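Local coordinates for protein retinol dehydratase (Spodoptera frugiperda, PDB 1FMJ) that converts retinol to anhydroretinol and binds retinol and adenosine 3',5'-diphosphate in a fold of the sulfotransferase family, at residues D21-A26 with F217-Y222; A30-Y35 with N121-N126; G108-D113 with Y222-Y227; S193-A198 with Y202-Q207. One frame throughout, in Å; residues are numbered along the deposited sequence.

Contact 1: D21-A26 with F217-Y222; sequences DKLVKA and FHRGLY
Val24 and Leu221 mark the closest approach of the two backbones, with their CA atoms 6.9 Å apart where the last turn of helix 18-24 passes the loop that leaves helix 210-218. No hydrogen bond joins the segments, so the contact rests on side chains. The positive phi of Gly220 (69°) turns the chain between Arg219 and Leu221, both of which direct their CB toward the N-terminal helix. Leu23 reaches the loop with its CD2 methyl, 3.8 Å from Leu221 CD1. Its CG is anti to the backbone N (chi1 178°), which carries the branch out from the helix to meet that methyl at a slant. Val24 meets the same leucine nearer its backbone: CG2 lies 4.2 Å from Leu221 CB and 3.9 Å from Leu221 O, a carbonyl oxygen buried here without a polar partner in the model. Leu221 CD1 also lies over one face of the Arg219 guanidinium, displaced toward its rim, while Arg219 NH2 makes a long, weak ion pair with Glu19. Turned away from the loop, Asp21 takes a salt bridge through OD1 from Lys25 NZ at 2.8 Å, on the syn side of the carboxylate. This is apolar helix-to-loop packing, which lays the N-terminal helix against the link between helices 210-218 and 227-235 of the sulfotransferase fold, away from the ligand sites.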
# COMPACT_ATOMS: atom_id res chain seq x y z
N ASP A 21 -18.43 -13.77 -3.01
CA ASP A 21 -18.03 -14.43 -1.78
C ASP A 21 -17.44 -15.80 -2.09
O ASP A 21 -16.55 -16.27 -1.38
CB ASP A 21 -19.24 -14.60 -0.85
CG ASP A 21 -18.84 -15.11 0.53
OD1 ASP A 21 -18.15 -14.36 1.26
OD2 ASP A 21 -19.22 -16.25 0.88
N LYS A 22 -17.90 -16.43 -3.16
CA LYS A 22 -17.37 -17.75 -3.49
C LYS A 22 -15.92 -17.69 -3.94
O LYS A 22 -15.10 -18.49 -3.48
CB LYS A 22 -18.23 -18.43 -4.56
CG LYS A 22 -17.94 -19.92 -4.69
CD LYS A 22 -19.02 -20.65 -5.48
CE LYS A 22 -18.76 -22.16 -5.49
NZ LYS A 22 -19.79 -22.89 -6.27
N LEU A 23 -15.60 -16.76 -4.83
CA LEU A 23 -14.24 -16.62 -5.34
C LEU A 23 -13.28 -16.15 -4.25
O LEU A 23 -12.10 -16.52 -4.25
CB LEU A 23 -14.19 -15.63 -6.50
CG LEU A 23 -12.79 -15.38 -7.06
CD1 LEU A 23 -12.25 -16.67 -7.67
CD2 LEU A 23 -12.82 -14.27 -8.11
N VAL A 24 -13.76 -15.32 -3.34
CA VAL A 24 -12.90 -14.83 -2.27
C VAL A 24 -12.67 -15.93 -1.23
O VAL A 24 -11.53 -16.25 -0.90
CB VAL A 24 -13.51 -13.61 -1.58
CG1 VAL A 24 -12.64 -13.20 -0.41
CG2 VAL A 24 -13.64 -12.47 -2.56
N LYS A 25 -13.76 -16.51 -0.73
CA LYS A 25 -13.68 -17.57 0.27
C LYS A 25 -12.97 -18.81 -0.24
O LYS A 25 -12.89 -19.83 0.45
CB LYS A 25 -15.09 -17.96 0.73
CG LYS A 25 -15.82 -16.91 1.55
CD LYS A 25 -15.23 -16.80 2.95
CE LYS A 25 -16.02 -15.82 3.80
NZ LYS A 25 -16.11 -14.49 3.15
N ALA A 26 -12.45 -18.74 -1.46
CA ALA A 26 -11.74 -19.86 -2.07
C ALA A 26 -10.25 -19.57 -2.18
O ALA A 26 -9.46 -20.42 -2.60
CB ALA A 26 -12.32 -20.14 -3.44
N PHE A 217 -7.99 -10.43 -8.15
CA PHE A 217 -7.44 -9.09 -8.30
C PHE A 217 -7.97 -8.27 -9.48
O PHE A 217 -8.26 -7.09 -9.31
CB PHE A 217 -5.92 -9.15 -8.40
CG PHE A 217 -5.28 -7.82 -8.61
CD1 PHE A 217 -5.06 -6.96 -7.54
CD2 PHE A 217 -4.89 -7.41 -9.88
CE1 PHE A 217 -4.45 -5.72 -7.73
CE2 PHE A 217 -4.28 -6.17 -10.08
CZ PHE A 217 -4.06 -5.33 -9.00
N HIS A 218 -8.08 -8.86 -10.67
CA HIS A 218 -8.56 -8.08 -11.81
C HIS A 218 -10.08 -7.93 -11.84
O HIS A 218 -10.60 -7.12 -12.59
CB HIS A 218 -8.05 -8.63 -13.15
CG HIS A 218 -8.81 -9.80 -13.69
ND1 HIS A 218 -8.83 -11.03 -13.07
CD2 HIS A 218 -9.50 -9.96 -14.85
CE1 HIS A 218 -9.48 -11.90 -13.83
NE2 HIS A 218 -9.90 -11.27 -14.91
N ARG A 219 -10.77 -8.70 -11.01
CA ARG A 219 -12.22 -8.62 -10.95
C ARG A 219 -12.65 -7.67 -9.83
O ARG A 219 -13.83 -7.54 -9.52
CB ARG A 219 -12.85 -10.00 -10.71
CG ARG A 219 -12.99 -10.84 -11.97
CD ARG A 219 -14.02 -11.94 -11.74
NE ARG A 219 -15.28 -11.38 -11.26
CZ ARG A 219 -16.34 -12.11 -10.90
NH1 ARG A 219 -16.30 -13.44 -10.98
NH2 ARG A 219 -17.44 -11.51 -10.44
N GLY A 220 -11.67 -6.99 -9.25
CA GLY A 220 -11.95 -6.06 -8.17
C GLY A 220 -12.40 -6.76 -6.90
O GLY A 220 -13.21 -6.22 -6.13
N LEU A 221 -11.87 -7.96 -6.66
CA LEU A 221 -12.24 -8.71 -5.47
C LEU A 221 -11.10 -8.87 -4.47
O LEU A 221 -11.16 -9.70 -3.56
CB LEU A 221 -12.83 -10.07 -5.86
CG LEU A 221 -14.23 -9.91 -6.47
CD1 LEU A 221 -14.77 -11.24 -6.96
CD2 LEU A 221 -15.16 -9.30 -5.43
N TYR A 222 -10.04 -8.10 -4.65
CA TYR A 222 -8.95 -8.15 -3.68
C TYR A 222 -8.91 -6.82 -2.96
O TYR A 222 -9.58 -5.86 -3.36
CB TYR A 222 -7.59 -8.44 -4.33
CG TYR A 222 -6.51 -8.71 -3.28
CD1 TYR A 222 -6.63 -9.78 -2.39
CD2 TYR A 222 -5.43 -7.85 -3.14
CE1 TYR A 222 -5.68 -9.97 -1.37
CE2 TYR A 222 -4.49 -8.03 -2.14
CZ TYR A 222 -4.61 -9.09 -1.25
OH TYR A 222 -3.69 -9.24 -0.25

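Contact 2: A30-Y35 with N121-N126; sequences AFPTTY and NDILPN. With CA (calcium ion), chain F.
Asn121 OD1 binds the calcium ion at 2.4 Å, two residues ahead of Ile123, the side chain that meets Phe31 and Pro32. The site lies in the calcium-binding loop of this sulfotransferase-fold enzyme, between strand 104-105 and helix 132-142, and the contact joins it to the N-terminal wall of the retinol pocket. Asp122 OD1 adds a second ligand at 2.7 Å, the carboxylate binding through this one oxygen, and the carbonyl oxygen of Glu118 supplies a third. Leu124 N bonds to Asn121 O across the 3-10 turn 121-123, so the metal-binding residues and Ile123 share one compact turn. The two branches of Ile123 divide between Phe31 and Pro32. Its CG1 sits between the backbone N and the carbonyl carbon (chi1 69°), and the extended chain beyond it carries CD1 to the edge of the Phe31 ring, in its plane and 4.0 Å from CE1. The other branch, CG2, lies 3.8 Å from Pro32 CD. An alanine here would lack both branches and would probably leave the Phe31 edge and the Pro32 ring without their neighbour, opening a gap beside a wall of the retinol pocket. Phe31 itself lies about 4 Å from retinol, measured between nearest atoms, so the isoleucine backs a residue that touches the ligand. Ile123 CG2 also comes 4.2 Å from the carbonyl oxygen Ala30 O.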
# COMPACT_ATOMS: atom_id res chain seq x y z
N ALA A 30 -9.45 -18.87 4.60
CA ALA A 30 -8.78 -19.21 5.85
C ALA A 30 -8.50 -17.98 6.72
O ALA A 30 -8.56 -18.05 7.95
CB ALA A 30 -7.49 -19.96 5.55
N PHE A 31 -8.18 -16.85 6.09
CA PHE A 31 -7.89 -15.65 6.86
C PHE A 31 -9.14 -15.19 7.59
O PHE A 31 -10.22 -15.16 7.01
CB PHE A 31 -7.37 -14.54 5.97
CG PHE A 31 -6.77 -13.40 6.73
CD1 PHE A 31 -5.64 -13.61 7.53
CD2 PHE A 31 -7.34 -12.13 6.69
CE1 PHE A 31 -5.09 -12.56 8.27
CE2 PHE A 31 -6.80 -11.08 7.42
CZ PHE A 31 -5.67 -11.30 8.22
N PRO A 32 -9.01 -14.80 8.87
CA PRO A 32 -10.12 -14.34 9.70
C PRO A 32 -10.90 -13.10 9.28
O PRO A 32 -12.13 -13.12 9.27
CB PRO A 32 -9.47 -14.16 11.08
CG PRO A 32 -8.38 -15.20 11.07
CD PRO A 32 -7.79 -14.99 9.69
N THR A 33 -10.21 -12.02 8.95
CA THR A 33 -10.90 -10.78 8.56
C THR A 33 -11.64 -10.92 7.23
O THR A 33 -11.09 -11.45 6.27
CB THR A 33 -9.91 -9.61 8.46
OG1 THR A 33 -9.02 -9.63 9.59
CG2 THR A 33 -10.66 -8.29 8.47
N THR A 34 -12.88 -10.43 7.19
CA THR A 34 -13.69 -10.50 5.98
C THR A 34 -13.83 -9.14 5.31
O THR A 34 -13.46 -8.12 5.89
CB THR A 34 -15.12 -11.02 6.30
OG1 THR A 34 -15.69 -10.20 7.31
CG2 THR A 34 -15.06 -12.45 6.79
N TYR A 35 -14.36 -9.12 4.09
CA TYR A 35 -14.54 -7.87 3.35
C TYR A 35 -16.01 -7.44 3.18
O TYR A 35 -16.94 -8.17 3.53
CB TYR A 35 -13.97 -7.99 1.93
CG TYR A 35 -12.50 -8.30 1.79
CD1 TYR A 35 -12.06 -9.61 1.62
CD2 TYR A 35 -11.56 -7.27 1.71
CE1 TYR A 35 -10.73 -9.89 1.37
CE2 TYR A 35 -10.21 -7.55 1.46
CZ TYR A 35 -9.81 -8.86 1.28
OH TYR A 35 -8.50 -9.14 1.00
N ASN A 121 -3.77 -16.58 15.05
CA ASN A 121 -2.55 -17.37 15.19
C ASN A 121 -2.71 -18.74 14.57
O ASN A 121 -1.73 -19.44 14.32
CB ASN A 121 -2.17 -17.49 16.67
CG ASN A 121 -3.36 -17.66 17.56
OD1 ASN A 121 -4.03 -18.70 17.54
ND2 ASN A 121 -3.66 -16.63 18.35
N ASP A 122 -3.95 -19.11 14.29
CA ASP A 122 -4.26 -20.40 13.69
C ASP A 122 -3.87 -20.45 12.20
O ASP A 122 -3.89 -21.52 11.59
CB ASP A 122 -5.75 -20.71 13.86
CG ASP A 122 -6.19 -20.67 15.31
OD1 ASP A 122 -5.31 -20.66 16.21
OD2 ASP A 122 -7.42 -20.66 15.57
N ILE A 123 -3.53 -19.30 11.63
CA ILE A 123 -3.14 -19.25 10.23
C ILE A 123 -1.65 -19.54 10.10
O ILE A 123 -1.12 -19.63 9.00
CB ILE A 123 -3.44 -17.87 9.61
CG1 ILE A 123 -2.49 -16.82 10.21
CG2 ILE A 123 -4.89 -17.48 9.86
CD1 ILE A 123 -2.77 -15.39 9.76
N LEU A 124 -0.99 -19.67 11.25
CA LEU A 124 0.45 -19.92 11.29
C LEU A 124 0.77 -21.41 11.35
O LEU A 124 0.07 -22.19 12.00
CB LEU A 124 1.07 -19.24 12.50
CG LEU A 124 0.79 -17.75 12.69
CD1 LEU A 124 1.32 -17.31 14.04
CD2 LEU A 124 1.44 -16.95 11.57
N PRO A 125 1.85 -21.83 10.67
CA PRO A 125 2.26 -23.23 10.67
C PRO A 125 2.50 -23.71 12.10
O PRO A 125 2.04 -24.79 12.49
CB PRO A 125 3.54 -23.22 9.84
CG PRO A 125 3.33 -22.07 8.90
CD PRO A 125 2.74 -21.02 9.82
N ASN A 126 3.22 -22.90 12.87
CA ASN A 126 3.53 -23.23 14.26
C ASN A 126 3.19 -22.06 15.18
O ASN A 126 4.07 -21.28 15.57
CB ASN A 126 5.01 -23.57 14.39
CG ASN A 126 5.49 -24.46 13.26
OD1 ASN A 126 4.96 -25.55 13.04
ND2 ASN A 126 6.51 -23.99 12.54
CA CA F . -6.04 -19.61 18.55

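Contact 3: G108-D113 with Y222-Y227; sequences GFMIYD and YTLTPY
Met110 brings its terminal methyl, CE, to the fork of Leu224, the two side chains meeting at a slant. The target is a type II beta turn, Tyr222 to Thr225, in the link between helices 210-218 and 227-235; the methionine comes from a 3-10 turn in the loop after strand 104-105. Beyond CG the Met110 chain is extended (chi2 166°, chi3 162°), which puts CE at the far end of the chain, against the turn. That methyl is 3.8 Å from Leu224 CD1, equally near Leu224 CG, and 4.1 Å from Leu224 CD2. Thr223 flanks it with CG2, 4.0 Å from Met110 CE. Thr223 and Leu224 are the two corner residues of the turn, which Thr225 N closes with a bond to Tyr222 O at 3.1 Å. Strand 43-46 lies alongside, its Tyr46 touching both Met110 and Thr223 and its Val45 touching Leu224, so the contact forms part of a buried apolar cluster. With CG2 turned to the methionine, the hydroxyl of Thr223 faces another way: OG1 is hydrogen-bonded to Tyr35 OH and lies 3.6 Å above the centre of the Tyr222 ring.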
# COMPACT_ATOMS: atom_id res chain seq x y z
N GLY A 108 -3.77 0.72 8.00
CA GLY A 108 -3.20 -0.53 8.46
C GLY A 108 -4.08 -1.32 9.42
O GLY A 108 -4.18 -2.55 9.36
N PHE A 109 -4.75 -0.62 10.33
CA PHE A 109 -5.59 -1.27 11.31
C PHE A 109 -6.67 -2.19 10.75
O PHE A 109 -6.92 -3.25 11.31
CB PHE A 109 -6.28 -0.22 12.17
CG PHE A 109 -7.41 0.47 11.47
CD1 PHE A 109 -8.72 0.06 11.67
CD2 PHE A 109 -7.16 1.49 10.57
CE1 PHE A 109 -9.77 0.66 10.98
CE2 PHE A 109 -8.19 2.10 9.87
CZ PHE A 109 -9.50 1.68 10.08
N MET A 110 -7.29 -1.79 9.64
CA MET A 110 -8.40 -2.56 9.08
C MET A 110 -8.22 -4.06 8.85
O MET A 110 -9.20 -4.80 8.82
CB MET A 110 -8.90 -1.91 7.77
CG MET A 110 -8.16 -2.34 6.50
SD MET A 110 -9.08 -1.84 5.02
CE MET A 110 -7.78 -1.94 3.75
N ILE A 111 -6.99 -4.51 8.69
CA ILE A 111 -6.78 -5.94 8.44
C ILE A 111 -7.00 -6.77 9.69
O ILE A 111 -7.09 -7.99 9.63
CB ILE A 111 -5.36 -6.21 7.89
CG1 ILE A 111 -5.27 -7.63 7.34
CG2 ILE A 111 -4.32 -5.99 8.97
CD1 ILE A 111 -4.02 -7.88 6.51
N TYR A 112 -7.13 -6.09 10.83
CA TYR A 112 -7.32 -6.79 12.10
C TYR A 112 -8.70 -6.60 12.71
O TYR A 112 -9.18 -5.48 12.83
CB TYR A 112 -6.27 -6.33 13.11
CG TYR A 112 -6.38 -7.00 14.46
CD1 TYR A 112 -6.23 -8.38 14.59
CD2 TYR A 112 -6.60 -6.25 15.63
CE1 TYR A 112 -6.28 -9.01 15.83
CE2 TYR A 112 -6.66 -6.87 16.88
CZ TYR A 112 -6.51 -8.25 16.97
OH TYR A 112 -6.58 -8.88 18.19
N ASP A 113 -9.32 -7.70 13.13
CA ASP A 113 -10.64 -7.69 13.75
C ASP A 113 -10.51 -8.23 15.18
O ASP A 113 -10.45 -9.44 15.39
CB ASP A 113 -11.57 -8.59 12.93
CG ASP A 113 -13.02 -8.52 13.39
OD1 ASP A 113 -13.88 -9.04 12.65
OD2 ASP A 113 -13.29 -7.96 14.47
N TYR A 222 -10.04 -8.10 -4.65
CA TYR A 222 -8.95 -8.15 -3.68
C TYR A 222 -8.91 -6.82 -2.96
O TYR A 222 -9.58 -5.86 -3.36
CB TYR A 222 -7.59 -8.44 -4.33
CG TYR A 222 -6.51 -8.71 -3.28
CD1 TYR A 222 -6.63 -9.78 -2.39
CD2 TYR A 222 -5.43 -7.85 -3.14
CE1 TYR A 222 -5.68 -9.97 -1.37
CE2 TYR A 222 -4.49 -8.03 -2.14
CZ TYR A 222 -4.61 -9.09 -1.25
OH TYR A 222 -3.69 -9.24 -0.25
N THR A 223 -8.14 -6.78 -1.88
CA THR A 223 -8.02 -5.60 -1.04
C THR A 223 -7.83 -4.26 -1.76
O THR A 223 -6.90 -4.07 -2.54
CB THR A 223 -6.86 -5.80 -0.02
OG1 THR A 223 -7.03 -7.07 0.63
CG2 THR A 223 -6.88 -4.69 1.04
N LEU A 224 -8.74 -3.34 -1.47
CA LEU A 224 -8.78 -1.99 -2.00
C LEU A 224 -8.91 -1.79 -3.51
O LEU A 224 -8.67 -0.69 -4.02
CB LEU A 224 -7.62 -1.16 -1.43
CG LEU A 224 -7.80 -0.88 0.07
CD1 LEU A 224 -6.62 -0.13 0.61
CD2 LEU A 224 -9.09 -0.07 0.30
N THR A 225 -9.28 -2.85 -4.23
CA THR A 225 -9.54 -2.74 -5.66
C THR A 225 -11.01 -2.25 -5.65
O THR A 225 -11.62 -2.19 -4.58
CB THR A 225 -9.46 -4.12 -6.38
OG1 THR A 225 -10.38 -5.03 -5.76
CG2 THR A 225 -8.04 -4.68 -6.29
N PRO A 226 -11.60 -1.94 -6.82
CA PRO A 226 -11.13 -1.98 -8.21
C PRO A 226 -9.82 -1.23 -8.39
O PRO A 226 -9.72 -0.06 -8.03
CB PRO A 226 -12.27 -1.32 -8.98
CG PRO A 226 -13.48 -1.63 -8.15
CD PRO A 226 -12.96 -1.37 -6.76
N TYR A 227 -8.83 -1.90 -8.95
CA TYR A 227 -7.53 -1.29 -9.17
C TYR A 227 -7.57 0.02 -9.97
O TYR A 227 -7.03 1.04 -9.55
CB TYR A 227 -6.59 -2.27 -9.87
CG TYR A 227 -5.30 -1.60 -10.30
CD1 TYR A 227 -4.28 -1.37 -9.38
CD2 TYR A 227 -5.14 -1.14 -11.60
CE1 TYR A 227 -3.12 -0.69 -9.76
CE2 TYR A 227 -3.98 -0.46 -11.99
CZ TYR A 227 -2.99 -0.24 -11.06
OH TYR A 227 -1.86 0.47 -11.43

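Contact 4: S193-A198 with Y202-Q207; sequences SSFHHA and YLLNKQ. With A3P (adenosine-3'-5'-diphosphate), chain G; RTL (retinol), chain H.
Leu204 folds back on Ala198 just past a Schellman motif that ends helix 187-200. Tyr202, at a positive phi of 61°, is the C' residue of the motif, and Leu203 N returns to Ala198 O at 2.8 Å with an N-H...O angle of 153°. From Leu204 CB the side chain runs to CG, which presses on Ala198 CB at 3.2 Å, tighter than usual van der Waals contact. There it forks: CD1 is shared between Phe195 CD1 and Ala198 CB, 3.6 Å from each, the phenylalanine and leucine crossing at about a right angle, and CD2 stays over the alanine methyl at 3.8 Å. The capped helix also serves both ligand pockets. Ser193 OG donates to O1P of adenosine-3',5'-diphosphate at 2.6 Å. One turn on, His197 has CG anti to the backbone N (chi1 175°), which carries the imidazole to the retinol chain, with C13 in the ring plane at its edge. An alanine in its place would lack the ring, and this part of the retinol chain would probably lose a close wall and be freer to shift. His197 NE2 comes unusually close to retinol C14, 3.0 Å, without a hydrogen bond.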
# COMPACT_ATOMS: atom_id res chain seq x y z
N SER A 193 3.29 -8.94 -7.20
CA SER A 193 3.84 -8.52 -5.92
C SER A 193 2.82 -8.65 -4.80
O SER A 193 3.17 -8.97 -3.66
CB SER A 193 4.35 -7.07 -5.98
OG SER A 193 4.99 -6.72 -4.76
N SER A 194 1.55 -8.41 -5.12
CA SER A 194 0.49 -8.52 -4.12
C SER A 194 0.30 -10.00 -3.77
O SER A 194 -0.00 -10.33 -2.63
CB SER A 194 -0.81 -7.92 -4.66
OG SER A 194 -0.69 -6.51 -4.79
N PHE A 195 0.47 -10.87 -4.75
CA PHE A 195 0.33 -12.30 -4.53
C PHE A 195 1.35 -12.72 -3.46
O PHE A 195 0.98 -13.32 -2.45
CB PHE A 195 0.59 -13.07 -5.83
CG PHE A 195 0.80 -14.56 -5.65
CD1 PHE A 195 -0.24 -15.39 -5.24
CD2 PHE A 195 2.04 -15.13 -5.91
CE1 PHE A 195 -0.05 -16.77 -5.10
CE2 PHE A 195 2.24 -16.51 -5.78
CZ PHE A 195 1.19 -17.33 -5.37
N HIS A 196 2.62 -12.39 -3.69
CA HIS A 196 3.70 -12.73 -2.77
C HIS A 196 3.55 -12.11 -1.40
O HIS A 196 3.91 -12.72 -0.39
CB HIS A 196 5.04 -12.32 -3.35
CG HIS A 196 5.56 -13.28 -4.37
ND1 HIS A 196 6.08 -14.51 -4.03
CD2 HIS A 196 5.64 -13.20 -5.72
CE1 HIS A 196 6.45 -15.15 -5.12
NE2 HIS A 196 6.19 -14.37 -6.16
N HIS A 197 3.05 -10.88 -1.38
CA HIS A 197 2.84 -10.17 -0.13
C HIS A 197 1.74 -10.86 0.68
O HIS A 197 1.80 -10.89 1.91
CB HIS A 197 2.46 -8.72 -0.43
CG HIS A 197 2.11 -7.92 0.78
ND1 HIS A 197 0.81 -7.78 1.23
CD2 HIS A 197 2.88 -7.21 1.64
CE1 HIS A 197 0.81 -7.02 2.31
NE2 HIS A 197 2.05 -6.66 2.58
N ALA A 198 0.74 -11.41 -0.01
CA ALA A 198 -0.35 -12.10 0.67
C ALA A 198 0.22 -13.39 1.27
O ALA A 198 -0.18 -13.82 2.35
CB ALA A 198 -1.48 -12.42 -0.29
N TYR A 202 0.54 -14.71 5.41
CA TYR A 202 -0.38 -15.84 5.55
C TYR A 202 -1.82 -15.45 5.24
O TYR A 202 -2.74 -15.98 5.84
CB TYR A 202 -0.31 -16.41 6.97
CG TYR A 202 1.03 -17.00 7.35
CD1 TYR A 202 1.91 -16.31 8.19
CD2 TYR A 202 1.43 -18.24 6.84
CE1 TYR A 202 3.17 -16.84 8.51
CE2 TYR A 202 2.68 -18.77 7.15
CZ TYR A 202 3.54 -18.07 7.98
OH TYR A 202 4.78 -18.60 8.25
N LEU A 203 -2.01 -14.53 4.30
CA LEU A 203 -3.36 -14.08 3.94
C LEU A 203 -4.05 -15.03 2.96
O LEU A 203 -5.28 -15.09 2.91
CB LEU A 203 -3.30 -12.68 3.31
CG LEU A 203 -2.64 -11.56 4.12
CD1 LEU A 203 -2.74 -10.26 3.35
CD2 LEU A 203 -3.31 -11.43 5.47
N LEU A 204 -3.26 -15.76 2.18
CA LEU A 204 -3.82 -16.67 1.17
C LEU A 204 -3.85 -18.13 1.58
O LEU A 204 -2.99 -18.59 2.33
CB LEU A 204 -3.02 -16.58 -0.13
CG LEU A 204 -2.96 -15.25 -0.88
CD1 LEU A 204 -2.16 -15.43 -2.16
CD2 LEU A 204 -4.36 -14.78 -1.20
N ASN A 205 -4.84 -18.85 1.07
CA ASN A 205 -4.97 -20.28 1.32
C ASN A 205 -3.77 -20.90 0.63
O ASN A 205 -3.50 -20.61 -0.54
CB ASN A 205 -6.27 -20.81 0.71
CG ASN A 205 -7.50 -20.26 1.40
OD1 ASN A 205 -7.41 -19.32 2.20
ND2 ASN A 205 -8.66 -20.83 1.09
N LYS A 206 -3.04 -21.76 1.34
CA LYS A 206 -1.85 -22.40 0.81
C LYS A 206 -2.07 -23.14 -0.51
O LYS A 206 -1.18 -23.16 -1.37
CB LYS A 206 -1.26 -23.34 1.85
N GLN A 207 -3.24 -23.74 -0.68
CA GLN A 207 -3.55 -24.48 -1.89
C GLN A 207 -3.97 -23.59 -3.07
O GLN A 207 -4.35 -24.09 -4.13
CB GLN A 207 -4.64 -25.51 -1.61
P1 A3P G . 8.28 -6.60 -6.08
O1P A3P G . 7.38 -7.49 -5.33
O2P A3P G . 9.70 -6.91 -5.80
O3P A3P G . 8.02 -6.68 -7.52
P2 A3P G . 5.21 -1.19 -1.74
O4P A3P G . 6.27 -0.53 -0.96
O5P A3P G . 4.22 -0.19 -2.21
O6P A3P G . 4.55 -2.24 -0.91
O5' A3P G . 5.85 -1.87 -3.01
C5' A3P G . 6.82 -2.90 -2.89
C4' A3P G . 7.48 -3.20 -4.24
O4' A3P G . 8.58 -2.26 -4.41
C3' A3P G . 8.12 -4.59 -4.29
O3' A3P G . 8.00 -5.09 -5.64
C2' A3P G . 9.52 -4.29 -3.79
O2' A3P G . 10.51 -5.30 -3.93
C1' A3P G . 9.80 -3.00 -4.54
N9 A3P G . 10.92 -2.24 -3.96
C8 A3P G . 11.17 -1.90 -2.64
N7 A3P G . 12.26 -1.21 -2.44
C5 A3P G . 12.79 -1.07 -3.71
C6 A3P G . 13.97 -0.42 -4.22
N6 A3P G . 14.84 0.22 -3.45
N1 A3P G . 14.20 -0.47 -5.60
C2 A3P G . 13.33 -1.12 -6.43
N3 A3P G . 12.18 -1.77 -6.06
C4 A3P G . 11.97 -1.71 -4.68
C1 RTL H . -1.46 -10.45 10.52
C2 RTL H . -2.71 -11.21 11.08
C3 RTL H . -3.39 -10.47 12.23
C4 RTL H . -3.09 -9.18 12.98
C5 RTL H . -1.85 -8.59 12.32
C6 RTL H . -1.10 -9.09 11.24
C7 RTL H . 0.09 -8.39 10.69
C8 RTL H . 0.03 -7.36 9.80
C9 RTL H . 1.20 -6.67 9.25
C10 RTL H . 0.97 -5.64 8.34
C11 RTL H . 1.92 -4.77 7.63
C12 RTL H . 1.63 -4.69 6.29
C13 RTL H . 2.20 -3.99 5.12
C14 RTL H . 1.88 -3.95 3.79
C15 RTL H . 1.01 -2.86 3.31
O1 RTL H . 1.73 -1.75 2.95
C16 RTL H . -1.89 -10.28 9.05
C17 RTL H . -0.36 -11.52 10.59
C18 RTL H . -1.46 -7.29 13.04
C19 RTL H . 2.62 -7.09 9.68
C20 RTL H . 3.42 -3.20 5.63

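How the contacts relate
From the N terminus, helix 18-24 opens contact 1, which closes only at 217-222, after four of the five strands of the parallel sheet. Contact 2 starts at 30-35 and closes at 121-126, wholly inside that loop. Before it closes, 108-113 opens contact 3, so contacts 2 and 3 cross; contact 3 ends at 222-227, sharing Tyr222 with contact 1 and crossing it too. Contact 4 is a short local closure at the end of helix 187-200, nested within contacts 1 and 3 and following contact 2 in series. Tyr222 OH packs on Ala198 and Leu203, and Phe31 CE1 on Leu203 CD2, tying helix end, pocket wall and turn together.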